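Local atomic coordinates of isoflavone reductase (Medicago sativa, PDB entry 2GAS), a protein that catalyses the NADPH-dependent reduction of achiral isoflavones to chiral isoflavanones, a step in the biosynthesis of the alfalfa phytoalexin medicarpin. Residues 211-216 / 282-287; 1-6 / 201-206; 107-112 / 146-151; 216-221 / 294-299; 62-67 / 93-98. All blocks are in the same frame, centred on the assembly; numbering follows the deposited sequence.

Contact 1: 211-216 / 282-287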
# COMPACT_ATOMS: atom_id res chain seq x y z
N ALA A 211 12.55 2.02 -6.39
CA ALA A 211 11.57 1.59 -5.40
C ALA A 211 11.61 2.73 -4.38
O ALA A 211 12.69 3.14 -3.95
CB ALA A 211 11.99 0.28 -4.75
N VAL A 212 10.44 3.25 -4.01
CA VAL A 212 10.36 4.34 -3.03
C VAL A 212 9.87 3.71 -1.73
O VAL A 212 8.82 3.07 -1.69
CB VAL A 212 9.38 5.44 -3.49
CG1 VAL A 212 9.22 6.50 -2.41
CG2 VAL A 212 9.89 6.08 -4.76
N HIS A 213 10.64 3.89 -0.66
CA HIS A 213 10.33 3.29 0.63
C HIS A 213 9.82 4.30 1.65
O HIS A 213 10.44 5.34 1.85
CB HIS A 213 11.58 2.62 1.18
CG HIS A 213 12.24 1.71 0.20
ND1 HIS A 213 11.95 0.36 0.12
CD2 HIS A 213 13.12 1.96 -0.80
CE1 HIS A 213 12.61 -0.17 -0.89
NE2 HIS A 213 13.33 0.78 -1.46
N ILE A 214 8.70 3.97 2.28
CA ILE A 214 8.14 4.84 3.29
C ILE A 214 8.42 4.28 4.68
O ILE A 214 7.81 3.30 5.11
CB ILE A 214 6.60 4.98 3.14
CG1 ILE A 214 6.23 5.31 1.69
CG2 ILE A 214 6.08 6.07 4.09
CD1 ILE A 214 6.67 6.67 1.23
N ARG A 215 9.40 4.87 5.37
CA ARG A 215 9.75 4.48 6.73
C ARG A 215 9.88 5.84 7.43
O ARG A 215 10.96 6.42 7.47
CB ARG A 215 11.10 3.74 6.80
CG ARG A 215 11.03 2.23 6.56
CD ARG A 215 11.46 1.85 5.15
NE ARG A 215 12.84 2.24 4.83
CZ ARG A 215 13.92 1.48 5.04
NH1 ARG A 215 13.80 0.27 5.58
NH2 ARG A 215 15.11 1.91 4.66
N LEU A 216 8.76 6.34 7.95
CA LEU A 216 8.73 7.64 8.61
C LEU A 216 9.25 7.56 10.05
O LEU A 216 8.76 6.78 10.86
CB LEU A 216 7.31 8.19 8.56
CG LEU A 216 6.69 8.17 7.15
CD1 LEU A 216 5.20 8.41 7.22
CD2 LEU A 216 7.38 9.20 6.26
N ALA A 282 21.30 3.15 -5.92
CA ALA A 282 21.13 2.90 -7.34
C ALA A 282 19.73 2.38 -7.67
O ALA A 282 19.29 2.48 -8.82
CB ALA A 282 22.18 1.91 -7.83
N LYS A 283 19.03 1.86 -6.67
CA LYS A 283 17.71 1.30 -6.92
C LYS A 283 16.61 1.76 -5.99
O LYS A 283 15.43 1.53 -6.26
CB LYS A 283 17.79 -0.23 -6.85
CG LYS A 283 18.65 -0.85 -7.95
CD LYS A 283 19.02 -2.30 -7.66
CE LYS A 283 17.81 -3.21 -7.45
NZ LYS A 283 17.21 -3.05 -6.09
N ASP A 284 16.98 2.43 -4.90
CA ASP A 284 15.99 2.86 -3.91
C ASP A 284 16.02 4.34 -3.56
O ASP A 284 17.05 5.00 -3.66
CB ASP A 284 16.20 2.08 -2.60
CG ASP A 284 16.26 0.58 -2.79
OD1 ASP A 284 15.25 -0.02 -3.24
OD2 ASP A 284 17.31 -0.02 -2.47
N ILE A 285 14.86 4.83 -3.11
CA ILE A 285 14.68 6.20 -2.67
C ILE A 285 14.01 6.09 -1.30
O ILE A 285 13.08 5.31 -1.13
CB ILE A 285 13.74 6.99 -3.62
CG1 ILE A 285 14.43 7.23 -4.97
CG2 ILE A 285 13.34 8.31 -2.97
CD1 ILE A 285 15.70 8.04 -4.88
N GLU A 286 14.50 6.84 -0.31
CA GLU A 286 13.92 6.83 1.03
C GLU A 286 12.99 8.05 1.09
O GLU A 286 13.45 9.19 1.09
CB GLU A 286 15.02 6.95 2.08
CG GLU A 286 14.56 6.73 3.52
CD GLU A 286 14.26 5.28 3.81
OE1 GLU A 286 13.10 4.95 4.13
OE2 GLU A 286 15.20 4.45 3.71
N ALA A 287 11.69 7.81 1.14
CA ALA A 287 10.72 8.91 1.15
C ALA A 287 10.98 9.99 2.20
O ALA A 287 10.87 11.17 1.90
CB ALA A 287 9.32 8.37 1.31
O HOH W 1 11.21 6.80 4.52
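Strands 211-213 and 284-286 run parallel, their axes 23° apart, pairing Ala-211 with Asp-284, Val-212 with Ile-285 and His-213 with Glu-286. Four backbone hydrogen bonds alternate in direction across the gap, from Ala-211 N to Lys-283 O at the start to Ala-287 N to His-213 O at the end. On the face carrying Ala-211 and His-213, the imidazole turns its edge to Asp-284, and His-213 NE2 donates to Asp-284 OD1 over 2.7 Å. The carboxylate oxygen lies near the ring plane, yet it is met from 55° above its own plane. ND1 bonds to Tyr-277 OH, while Asp-284 OD2 pairs with Arg-119, so both ends of this His-carboxylate pair are held; the neighbouring arginine would probably favour a charged aspartate. Past the strand, Arg-215 bends at chi2 and chi3 and grips Glu-286 side-on. Arg-215 NE reaches Glu-286 OE1 at 2.8 Å and Arg-215 NH2 reaches Glu-286 OE2 at 2.7 Å, each bond on a syn lone pair, with guanidinium and carboxylate only 16° from coplanar. A water accepts from Arg-215 N and donates to Glu-286 OE1 over 2.7 Å. The other face is apolar: Val-212 and Ile-285 run alongside each other, Val-212 CG2 to Ile-285 CB 4.1 Å. Within the parallel sheet, 210-213 lies between 148-151 and an edge strand, 284-286, which ends at the N-cap residue Glu-286, a strand-to-helix junction in this Rossmann-type NmrA protein.

Contact 2: 1-6 / 201-206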
# COMPACT_ATOMS: atom_id res chain seq x y z
N THR A 1 3.42 19.57 -12.39
CA THR A 1 1.96 19.28 -12.41
C THR A 1 1.44 19.05 -13.83
O THR A 1 0.24 18.93 -14.04
CB THR A 1 1.15 20.42 -11.77
OG1 THR A 1 1.42 21.65 -12.46
CG2 THR A 1 1.51 20.58 -10.30
N GLU A 2 2.35 19.00 -14.79
CA GLU A 2 1.98 18.79 -16.19
C GLU A 2 1.62 17.32 -16.44
O GLU A 2 0.90 17.00 -17.38
CB GLU A 2 3.14 19.18 -17.12
CG GLU A 2 3.37 20.68 -17.26
CD GLU A 2 4.50 21.02 -18.22
OE1 GLU A 2 4.55 20.45 -19.32
OE2 GLU A 2 5.35 21.87 -17.86
N ASN A 3 2.11 16.43 -15.58
CA ASN A 3 1.84 15.01 -15.73
C ASN A 3 0.37 14.64 -15.53
O ASN A 3 -0.22 14.95 -14.50
CB ASN A 3 2.68 14.19 -14.74
CG ASN A 3 4.16 14.33 -14.98
OD1 ASN A 3 4.67 13.99 -16.05
ND2 ASN A 3 4.88 14.82 -13.97
N LYS A 4 -0.20 13.97 -16.53
CA LYS A 4 -1.57 13.51 -16.46
C LYS A 4 -1.49 12.14 -15.81
O LYS A 4 -0.82 11.25 -16.32
CB LYS A 4 -2.17 13.41 -17.87
CG LYS A 4 -2.35 14.77 -18.54
CD LYS A 4 -2.87 14.64 -19.97
CE LYS A 4 -1.85 13.95 -20.87
NZ LYS A 4 -2.31 13.91 -22.29
N ILE A 5 -2.17 11.99 -14.67
CA ILE A 5 -2.13 10.75 -13.90
C ILE A 5 -3.44 9.95 -13.93
O ILE A 5 -4.51 10.47 -13.59
CB ILE A 5 -1.77 11.06 -12.42
CG1 ILE A 5 -0.43 11.81 -12.36
CG2 ILE A 5 -1.68 9.76 -11.60
CD1 ILE A 5 -0.02 12.25 -10.97
N LEU A 6 -3.34 8.69 -14.34
CA LEU A 6 -4.49 7.79 -14.41
C LEU A 6 -4.42 6.79 -13.26
O LEU A 6 -3.41 6.11 -13.08
CB LEU A 6 -4.49 7.03 -15.73
CG LEU A 6 -5.54 5.92 -15.87
CD1 LEU A 6 -6.94 6.51 -15.79
CD2 LEU A 6 -5.34 5.19 -17.19
N ALA A 201 6.04 11.01 -5.45
CA ALA A 201 6.93 10.15 -6.21
C ALA A 201 6.61 10.23 -7.71
O ALA A 201 7.51 10.27 -8.54
CB ALA A 201 6.81 8.70 -5.72
N ALA A 202 5.32 10.27 -8.03
CA ALA A 202 4.90 10.34 -9.43
C ALA A 202 5.45 11.57 -10.13
O ALA A 202 5.88 11.51 -11.28
CB ALA A 202 3.38 10.32 -9.51
N ASN A 203 5.45 12.70 -9.41
CA ASN A 203 5.93 13.97 -9.96
C ASN A 203 7.44 14.19 -9.81
O ASN A 203 7.96 15.22 -10.24
CB ASN A 203 5.19 15.13 -9.30
CG ASN A 203 3.73 15.20 -9.70
OD1 ASN A 203 3.40 15.11 -10.88
ND2 ASN A 203 2.84 15.36 -8.72
N ASP A 204 8.12 13.22 -9.21
CA ASP A 204 9.56 13.32 -8.99
C ASP A 204 10.34 12.50 -10.02
O ASP A 204 10.33 11.27 -9.99
CB ASP A 204 9.89 12.83 -7.57
CG ASP A 204 11.38 12.81 -7.27
OD1 ASP A 204 12.16 13.41 -8.04
OD2 ASP A 204 11.77 12.19 -6.26
N PRO A 205 11.04 13.18 -10.94
CA PRO A 205 11.81 12.46 -11.96
C PRO A 205 12.86 11.51 -11.39
O PRO A 205 13.25 10.55 -12.06
CB PRO A 205 12.44 13.60 -12.77
CG PRO A 205 12.62 14.68 -11.76
CD PRO A 205 11.31 14.63 -11.00
N ASN A 206 13.29 11.75 -10.16
CA ASN A 206 14.30 10.91 -9.52
C ASN A 206 13.84 9.51 -9.16
O ASN A 206 14.67 8.66 -8.82
CB ASN A 206 14.85 11.60 -8.27
CG ASN A 206 15.61 12.88 -8.60
OD1 ASN A 206 16.35 12.94 -9.58
ND2 ASN A 206 15.45 13.89 -7.76
O HOH W 2 7.92 14.91 -13.31
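Two carboxamides, those of Asn-3 and Asn-203, are the flat groups here; they run antiparallel alongside each other and are nearly coplanar, with planes 20° apart. They meet through the amide nitrogen of one and the amide oxygen of the other: Asn-3 ND2 donates to Asn-203 OD1 in a straight (165°) but weak bond, stretched to 3.4 Å. The stronger partner of Asn-203 OD1 is Asn-27 ND2, so this oxygen receives two donors. A water reinforces the link: it accepts from Asn-3 ND2 at 3.1 Å and donates to the backbone oxygen Asn-203 O at the same length of 3.1 Å. Deeper in, the contact turns apolar, with the extended Ile-5 putting its terminal CD1 4.2 Å from Ala-202 CB. That methyl pair is buried, and Ala-202 also rests on Ile-79 and Phe-109 of the adjoining strands. Beyond the helix, Asp-204 OD1 accepts from Asn-206 N over 2.9 Å, an Asx turn just after the helix end. Strand 5-8 is a central strand of the parallel sheet and runs straight into the glycine-rich NADP-binding loop assigned to 9-15; a small alanine of helix 191-202 laid against the start of this first strand is thus part of the helix-on-sheet packing of a Rossmann fold.

Contact 3: 107-112 / 146-151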
# COMPACT_ATOMS: atom_id res chain seq x y z
N LYS A 107 5.66 6.67 -16.75
CA LYS A 107 5.88 6.00 -15.47
C LYS A 107 4.71 5.12 -15.08
O LYS A 107 3.56 5.54 -15.19
CB LYS A 107 6.16 7.03 -14.36
CG LYS A 107 6.65 6.40 -13.06
CD LYS A 107 7.69 7.28 -12.35
CE LYS A 107 7.07 8.56 -11.81
NZ LYS A 107 8.07 9.42 -11.12
N PHE A 108 5.00 3.90 -14.65
CA PHE A 108 3.98 2.96 -14.23
C PHE A 108 4.21 2.53 -12.79
O PHE A 108 5.32 2.14 -12.43
CB PHE A 108 3.99 1.71 -15.13
CG PHE A 108 3.08 0.60 -14.66
CD1 PHE A 108 1.76 0.86 -14.29
CD2 PHE A 108 3.53 -0.72 -14.63
CE1 PHE A 108 0.91 -0.19 -13.90
CE2 PHE A 108 2.69 -1.76 -14.24
CZ PHE A 108 1.39 -1.50 -13.88
N PHE A 109 3.16 2.64 -11.98
CA PHE A 109 3.20 2.22 -10.58
C PHE A 109 2.40 0.94 -10.47
O PHE A 109 1.17 0.97 -10.53
CB PHE A 109 2.53 3.24 -9.64
CG PHE A 109 3.36 4.44 -9.31
CD1 PHE A 109 3.56 5.45 -10.25
CD2 PHE A 109 3.89 4.61 -8.03
CE1 PHE A 109 4.28 6.60 -9.92
CE2 PHE A 109 4.61 5.76 -7.69
CZ PHE A 109 4.80 6.76 -8.63
N PRO A 110 3.07 -0.22 -10.34
CA PRO A 110 2.28 -1.44 -10.23
C PRO A 110 1.64 -1.54 -8.84
O PRO A 110 1.91 -0.71 -7.96
CB PRO A 110 3.30 -2.55 -10.49
CG PRO A 110 4.59 -1.93 -10.02
CD PRO A 110 4.50 -0.52 -10.54
N SER A 111 0.80 -2.56 -8.65
CA SER A 111 0.09 -2.77 -7.39
C SER A 111 1.01 -3.27 -6.28
O SER A 111 1.04 -4.45 -5.95
CB SER A 111 -1.06 -3.75 -7.61
OG SER A 111 -1.85 -3.90 -6.45
N GLU A 112 1.77 -2.34 -5.71
CA GLU A 112 2.70 -2.64 -4.63
C GLU A 112 2.01 -2.24 -3.34
O GLU A 112 1.18 -2.99 -2.83
CB GLU A 112 3.99 -1.85 -4.84
CG GLU A 112 4.82 -2.31 -6.05
CD GLU A 112 5.68 -3.52 -5.73
OE1 GLU A 112 6.01 -3.70 -4.54
OE2 GLU A 112 6.04 -4.27 -6.67
N PRO A 146 9.01 2.21 -17.80
CA PRO A 146 9.56 3.04 -16.73
C PRO A 146 8.68 2.81 -15.51
O PRO A 146 7.45 2.89 -15.60
CB PRO A 146 9.45 4.46 -17.29
CG PRO A 146 8.24 4.37 -18.17
CD PRO A 146 8.42 3.03 -18.87
N TYR A 147 9.30 2.54 -14.36
CA TYR A 147 8.53 2.21 -13.17
C TYR A 147 8.93 2.87 -11.85
O TYR A 147 9.97 3.50 -11.73
CB TYR A 147 8.60 0.70 -12.94
CG TYR A 147 10.02 0.20 -12.70
CD1 TYR A 147 10.83 -0.19 -13.75
CD2 TYR A 147 10.55 0.15 -11.40
CE1 TYR A 147 12.14 -0.63 -13.53
CE2 TYR A 147 11.86 -0.28 -11.17
CZ TYR A 147 12.65 -0.67 -12.25
OH TYR A 147 13.94 -1.10 -12.05
N THR A 148 8.05 2.70 -10.87
CA THR A 148 8.29 3.13 -9.50
C THR A 148 7.50 2.15 -8.64
O THR A 148 6.31 1.93 -8.86
CB THR A 148 7.81 4.56 -9.20
OG1 THR A 148 8.56 5.50 -9.98
CG2 THR A 148 8.03 4.88 -7.70
N TYR A 149 8.19 1.52 -7.69
CA TYR A 149 7.56 0.56 -6.78
C TYR A 149 7.35 1.30 -5.47
O TYR A 149 8.31 1.65 -4.79
CB TYR A 149 8.47 -0.64 -6.56
CG TYR A 149 8.89 -1.35 -7.82
CD1 TYR A 149 10.15 -1.93 -7.94
CD2 TYR A 149 8.01 -1.47 -8.90
CE1 TYR A 149 10.53 -2.61 -9.09
CE2 TYR A 149 8.38 -2.15 -10.06
CZ TYR A 149 9.64 -2.71 -10.15
OH TYR A 149 10.00 -3.39 -11.29
N LEU A 150 6.09 1.54 -5.11
CA LEU A 150 5.77 2.28 -3.89
C LEU A 150 5.63 1.30 -2.73
O LEU A 150 4.61 0.62 -2.59
CB LEU A 150 4.49 3.08 -4.10
CG LEU A 150 4.15 4.27 -3.18
CD1 LEU A 150 3.99 3.79 -1.74
CD2 LEU A 150 5.24 5.32 -3.28
N CYS A 151 6.66 1.22 -1.90
CA CYS A 151 6.68 0.31 -0.76
C CYS A 151 6.38 1.10 0.50
O CYS A 151 7.28 1.65 1.14
CB CYS A 151 8.05 -0.36 -0.68
SG CYS A 151 8.53 -1.16 -2.24
O HOH W 3 4.17 0.95 -7.17
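The Phe-109 ring receives Thr-148 on one face: CB stands 3.9 Å from the centroid and 18° off the normal, a CH-pi contact, while CG2 lies 3.5 Å from CE2 at the rim. At the ring's edge sits Leu-150 CB. Pro-110 CG touches Tyr-149 CD2 at 3.6 Å, approaching the edge of that ring. The backbones beneath are joined by a single bridge, in which Phe-108 N donates to Pro-146 O at 2.8 Å and Phe-108 O accepts from Thr-148 N at a longer 3.2 Å. Past it the chains diverge, and a water fills in, donating to Pro-110 O and Thr-148 O and accepting from Leu-150 N. An alanine in place of Phe-109 would remove the surface under Thr-148 and Leu-150 and would probably loosen this side of the junction. In the second shell, Thr-148 OG1 binds Thr-207 O, and Lys-107 NZ binds Thr-207 OG1 and Ala-201 O. Tyr-149 OH, centred over the Tyr-147 ring, bonds Glu-141. Glu-112 passes Tyr-149 CB with its CG at 4.0 Å and forms a salt bridge with Arg-137, a probable NADP-binding residue, while its backbone oxygen accepts from the assigned proton acceptor Lys-133. The bridge carries the parallel sheet on from strand 107-109 to strand 148-151; helix 126-143 connects them and covers Phe-108 and Pro-110, while helix 191-202 backs Phe-109 and Leu-150.

Contact 4: 216-221 / 294-299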
# COMPACT_ATOMS: atom_id res chain seq x y z
N LEU A 216 8.76 6.34 7.95
CA LEU A 216 8.73 7.64 8.61
C LEU A 216 9.25 7.56 10.05
O LEU A 216 8.76 6.78 10.86
CB LEU A 216 7.31 8.19 8.56
CG LEU A 216 6.69 8.17 7.15
CD1 LEU A 216 5.20 8.41 7.22
CD2 LEU A 216 7.38 9.20 6.26
N PRO A 217 10.26 8.39 10.39
CA PRO A 217 10.88 8.42 11.71
C PRO A 217 9.99 8.22 12.94
O PRO A 217 10.24 7.31 13.73
CB PRO A 217 11.58 9.78 11.71
CG PRO A 217 12.05 9.87 10.30
CD PRO A 217 10.81 9.45 9.53
N LYS A 218 8.98 9.05 13.11
CA LYS A 218 8.11 8.93 14.28
C LYS A 218 7.15 7.76 14.22
O LYS A 218 6.47 7.46 15.21
CB LYS A 218 7.33 10.23 14.50
CG LYS A 218 8.21 11.38 14.99
CD LYS A 218 7.41 12.66 15.20
CE LYS A 218 6.91 13.22 13.88
NZ LYS A 218 6.17 14.51 14.06
N ASN A 219 7.10 7.09 13.07
CA ASN A 219 6.21 5.94 12.88
C ASN A 219 6.99 4.65 12.70
O ASN A 219 6.41 3.62 12.34
CB ASN A 219 5.31 6.16 11.66
CG ASN A 219 4.32 7.30 11.86
OD1 ASN A 219 4.31 7.94 12.91
ND2 ASN A 219 3.49 7.54 10.85
N TYR A 220 8.30 4.71 12.93
CA TYR A 220 9.17 3.54 12.81
C TYR A 220 9.23 3.05 14.25
O TYR A 220 10.02 3.54 15.06
CB TYR A 220 10.54 3.99 12.33
CG TYR A 220 11.43 2.88 11.83
CD1 TYR A 220 11.04 2.07 10.77
CD2 TYR A 220 12.68 2.65 12.41
CE1 TYR A 220 11.86 1.06 10.29
CE2 TYR A 220 13.52 1.63 11.94
CZ TYR A 220 13.10 0.85 10.88
OH TYR A 220 13.92 -0.15 10.41
N LEU A 221 8.38 2.07 14.57
CA LEU A 221 8.26 1.58 15.94
C LEU A 221 8.18 0.08 16.09
O LEU A 221 7.59 -0.61 15.26
CB LEU A 221 6.99 2.18 16.55
CG LEU A 221 6.81 3.70 16.48
CD1 LEU A 221 5.34 4.05 16.66
CD2 LEU A 221 7.66 4.36 17.55
N VAL A 294 6.89 16.74 3.60
CA VAL A 294 5.56 16.16 3.78
C VAL A 294 5.28 15.96 5.27
O VAL A 294 5.98 15.21 5.94
CB VAL A 294 5.42 14.82 3.03
CG1 VAL A 294 4.06 14.20 3.31
CG2 VAL A 294 5.59 15.05 1.54
N THR A 295 4.26 16.64 5.79
CA THR A 295 3.91 16.52 7.20
C THR A 295 2.97 15.33 7.40
O THR A 295 1.76 15.43 7.23
CB THR A 295 3.21 17.78 7.73
OG1 THR A 295 3.97 18.94 7.34
CG2 THR A 295 3.13 17.74 9.25
N TYR A 296 3.55 14.19 7.78
CA TYR A 296 2.76 12.98 7.96
C TYR A 296 2.07 12.85 9.31
O TYR A 296 2.49 13.43 10.31
CB TYR A 296 3.65 11.75 7.73
CG TYR A 296 4.82 11.63 8.69
CD1 TYR A 296 6.05 12.24 8.41
CD2 TYR A 296 4.71 10.89 9.86
CE1 TYR A 296 7.13 12.11 9.28
CE2 TYR A 296 5.78 10.76 10.74
CZ TYR A 296 6.99 11.36 10.44
OH TYR A 296 8.04 11.21 11.30
N THR A 297 0.98 12.09 9.32
CA THR A 297 0.22 11.82 10.53
C THR A 297 1.01 10.78 11.33
O THR A 297 1.40 9.74 10.79
CB THR A 297 -1.17 11.24 10.20
OG1 THR A 297 -1.96 12.24 9.55
CG2 THR A 297 -1.88 10.79 11.47
N THR A 298 1.28 11.07 12.60
CA THR A 298 2.05 10.14 13.41
C THR A 298 1.19 8.98 13.93
O THR A 298 -0.03 9.05 13.95
CB THR A 298 2.69 10.85 14.61
OG1 THR A 298 1.65 11.35 15.47
CG2 THR A 298 3.55 12.01 14.14
N ALA A 299 1.85 7.90 14.34
CA ALA A 299 1.13 6.76 14.87
C ALA A 299 0.40 7.25 16.12
O ALA A 299 -0.73 6.83 16.40
CB ALA A 299 2.10 5.66 15.23
O HOH W 4 4.94 14.43 11.45
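Tyr-296 opens the contact and carries the largest share of it. Its CG takes the crowded position between the backbone N and the carbonyl carbon, which aims the ring at 216-219. Leu-216 CB stands over the ring, 3.7 Å from its centroid and 14° off the normal, and CD1 of the same leucine touches Tyr-296 CG. The opposite face has a water over its centre, held between Tyr-296 O and Lys-218 NZ, with the nitrogen 2.9 Å away. At the tip, Tyr-296 OH accepts from Lys-218 N over 3.0 Å, nearly straight at 167°. An alanine at Tyr-296 would remove the ring and its hydroxyl, and would probably uncover one side of Leu-216 and deprive the Lys-218 N-H of its partner. Next, Thr-297 offers its carbonyl: Asn-219 ND2 donates to Thr-297 O at 3.0 Å, the acceptor lying in the amide plane. Thr-298 sets its CG2 3.6 Å from Lys-218 CE, while its OG1, at the N-cap, bonds Glu-301 N. Ala-299 begins the helix, and its N donates to Asn-219 OD1 over 2.8 Å from well above the carbonyl plane. Asn-219 ND2 also donates to Tyr-188 O of strand 185-189, so one amide grips two carbonyls and a first-turn N-H. Ala-299 CB meets Leu-221 CD1 at 3.9 Å. The contact joins the start of helix 299-303 to the turn leading into strand 220-222, with Phe-197 of helix 191-202 touching Leu-216 and Val-294.

Contact 5: 62-67 / 93-98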
# COMPACT_ATOMS: atom_id res chain seq x y z
N GLY A 62 -13.60 2.25 -19.16
CA GLY A 62 -12.83 1.09 -19.53
C GLY A 62 -12.74 0.04 -18.44
O GLY A 62 -13.10 0.28 -17.29
N ASP A 63 -12.26 -1.14 -18.82
CA ASP A 63 -12.11 -2.25 -17.90
C ASP A 63 -10.77 -2.94 -18.14
O ASP A 63 -10.40 -3.21 -19.28
CB ASP A 63 -13.25 -3.25 -18.09
CG ASP A 63 -13.05 -4.53 -17.30
OD1 ASP A 63 -12.77 -4.45 -16.08
OD2 ASP A 63 -13.16 -5.62 -17.89
N ILE A 64 -10.05 -3.21 -17.06
CA ILE A 64 -8.75 -3.87 -17.15
C ILE A 64 -8.82 -5.10 -18.06
O ILE A 64 -7.83 -5.49 -18.66
CB ILE A 64 -8.26 -4.32 -15.75
CG1 ILE A 64 -8.28 -3.14 -14.78
CG2 ILE A 64 -6.86 -4.92 -15.85
CD1 ILE A 64 -7.43 -1.96 -15.21
N ASN A 65 -10.01 -5.69 -18.15
CA ASN A 65 -10.20 -6.88 -18.97
C ASN A 65 -10.66 -6.58 -20.39
O ASN A 65 -10.99 -7.49 -21.16
CB ASN A 65 -11.18 -7.84 -18.29
CG ASN A 65 -10.64 -8.38 -16.98
OD1 ASN A 65 -10.48 -7.64 -16.00
ND2 ASN A 65 -10.35 -9.68 -16.95
N ASP A 66 -10.70 -5.30 -20.75
CA ASP A 66 -11.10 -4.89 -22.09
C ASP A 66 -9.92 -4.12 -22.68
O ASP A 66 -9.84 -2.89 -22.57
CB ASP A 66 -12.35 -4.01 -22.04
CG ASP A 66 -12.92 -3.73 -23.42
OD1 ASP A 66 -14.02 -3.16 -23.51
OD2 ASP A 66 -12.25 -4.07 -24.42
N HIS A 67 -9.01 -4.86 -23.31
CA HIS A 67 -7.80 -4.30 -23.90
C HIS A 67 -7.98 -3.00 -24.69
O HIS A 67 -7.22 -2.05 -24.49
CB HIS A 67 -7.12 -5.35 -24.78
CG HIS A 67 -5.80 -4.93 -25.32
ND1 HIS A 67 -5.63 -4.46 -26.61
CD2 HIS A 67 -4.57 -4.87 -24.74
CE1 HIS A 67 -4.36 -4.14 -26.80
NE2 HIS A 67 -3.70 -4.37 -25.68
N VAL A 93 -0.58 -8.13 -16.11
CA VAL A 93 0.05 -8.58 -17.34
C VAL A 93 -0.72 -7.92 -18.48
O VAL A 93 -0.14 -7.48 -19.47
CB VAL A 93 -0.05 -10.11 -17.50
CG1 VAL A 93 0.41 -10.53 -18.90
CG2 VAL A 93 0.78 -10.80 -16.44
N LYS A 94 -2.03 -7.85 -18.32
CA LYS A 94 -2.90 -7.24 -19.31
C LYS A 94 -2.64 -5.74 -19.35
O LYS A 94 -2.64 -5.13 -20.42
CB LYS A 94 -4.36 -7.53 -18.98
CG LYS A 94 -4.67 -9.02 -18.93
CD LYS A 94 -5.98 -9.31 -18.21
CE LYS A 94 -6.27 -10.81 -18.19
NZ LYS A 94 -7.49 -11.15 -17.41
N ILE A 95 -2.42 -5.14 -18.19
CA ILE A 95 -2.16 -3.71 -18.13
C ILE A 95 -0.84 -3.36 -18.82
O ILE A 95 -0.75 -2.37 -19.55
CB ILE A 95 -2.09 -3.21 -16.67
CG1 ILE A 95 -3.45 -3.42 -15.98
CG2 ILE A 95 -1.69 -1.74 -16.64
CD1 ILE A 95 -4.56 -2.61 -16.58
N ILE A 96 0.18 -4.18 -18.59
CA ILE A 96 1.49 -3.97 -19.20
C ILE A 96 1.39 -4.10 -20.72
O ILE A 96 2.02 -3.35 -21.47
CB ILE A 96 2.53 -4.97 -18.64
CG1 ILE A 96 2.80 -4.67 -17.17
CG2 ILE A 96 3.84 -4.88 -19.43
CD1 ILE A 96 3.35 -3.28 -16.93
N LYS A 97 0.59 -5.06 -21.18
CA LYS A 97 0.41 -5.26 -22.62
C LYS A 97 -0.18 -3.98 -23.21
O LYS A 97 0.27 -3.51 -24.26
CB LYS A 97 -0.52 -6.44 -22.89
CG LYS A 97 -0.75 -6.72 -24.37
CD LYS A 97 -1.70 -7.89 -24.57
CE LYS A 97 -1.89 -8.22 -26.05
NZ LYS A 97 -2.44 -7.07 -26.82
N ALA A 98 -1.18 -3.42 -22.54
CA ALA A 98 -1.81 -2.20 -23.02
C ALA A 98 -0.84 -1.02 -22.98
O ALA A 98 -0.85 -0.17 -23.88
CB ALA A 98 -3.07 -1.89 -22.18
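The tight part is a pair of buried isoleucines. Ile-64 and Ile-95 meet at a slant, and the terminal CD1 of Ile-95 presses into the fork of Ile-64, 3.2 Å from its CD1 and 3.3 Å from its CG2, closer than carbons usually sit. Leu-8 of strand 5-8 touches both side chains. Outside this isoleucine pair the fit is looser and open to solvent. Lys-94 brings its CB no nearer than 4.0 Å to Ile-64 O, then extends along the surface to a salt bridge with Asp-91. Lys-97 stands roughly perpendicular to His-67, bending at chi4 so that NZ sits over one face of the imidazole. The His-67 ring also lies against Ala-98. The 62-67 side is shaped by a type I turn from Asp-63 to Asp-66, closed by Asp-66 N to Asp-63 O at 2.6 Å, and Asp-66 takes the N-cap position of helix 67-74. Asp-63 also makes a long, weak ion pair with Arg-34, a probable NADP-binding residue. A turn following strand 58-61 and packed against helix 92-102 is thus consistent with the cofactor-side rim of a Rossmann domain.

In the fold
Contacts 1 and 3 are buried and share the parallel sheet: Val-212 N and O face Tyr-149 O and Cys-151 N on the neighbouring strand. Both combine backbone bonds with packed side chains, but contact 1 adds a salt bridge and contact 3 an aromatic face. Contacts 2, 4 and 5 are only partly buried. Helix 191-202 links contacts 2 and 3, since it packs on strands of both, while contact 4 shares Leu-216 with contact 1 and relies on side-chain-to-backbone bonds. Contact 5 is chiefly hydrophobic inside and charged outside; it meets contact 3 at Phe-108, yet lies about 36 Å from contact 4, centre to centre, across the chain.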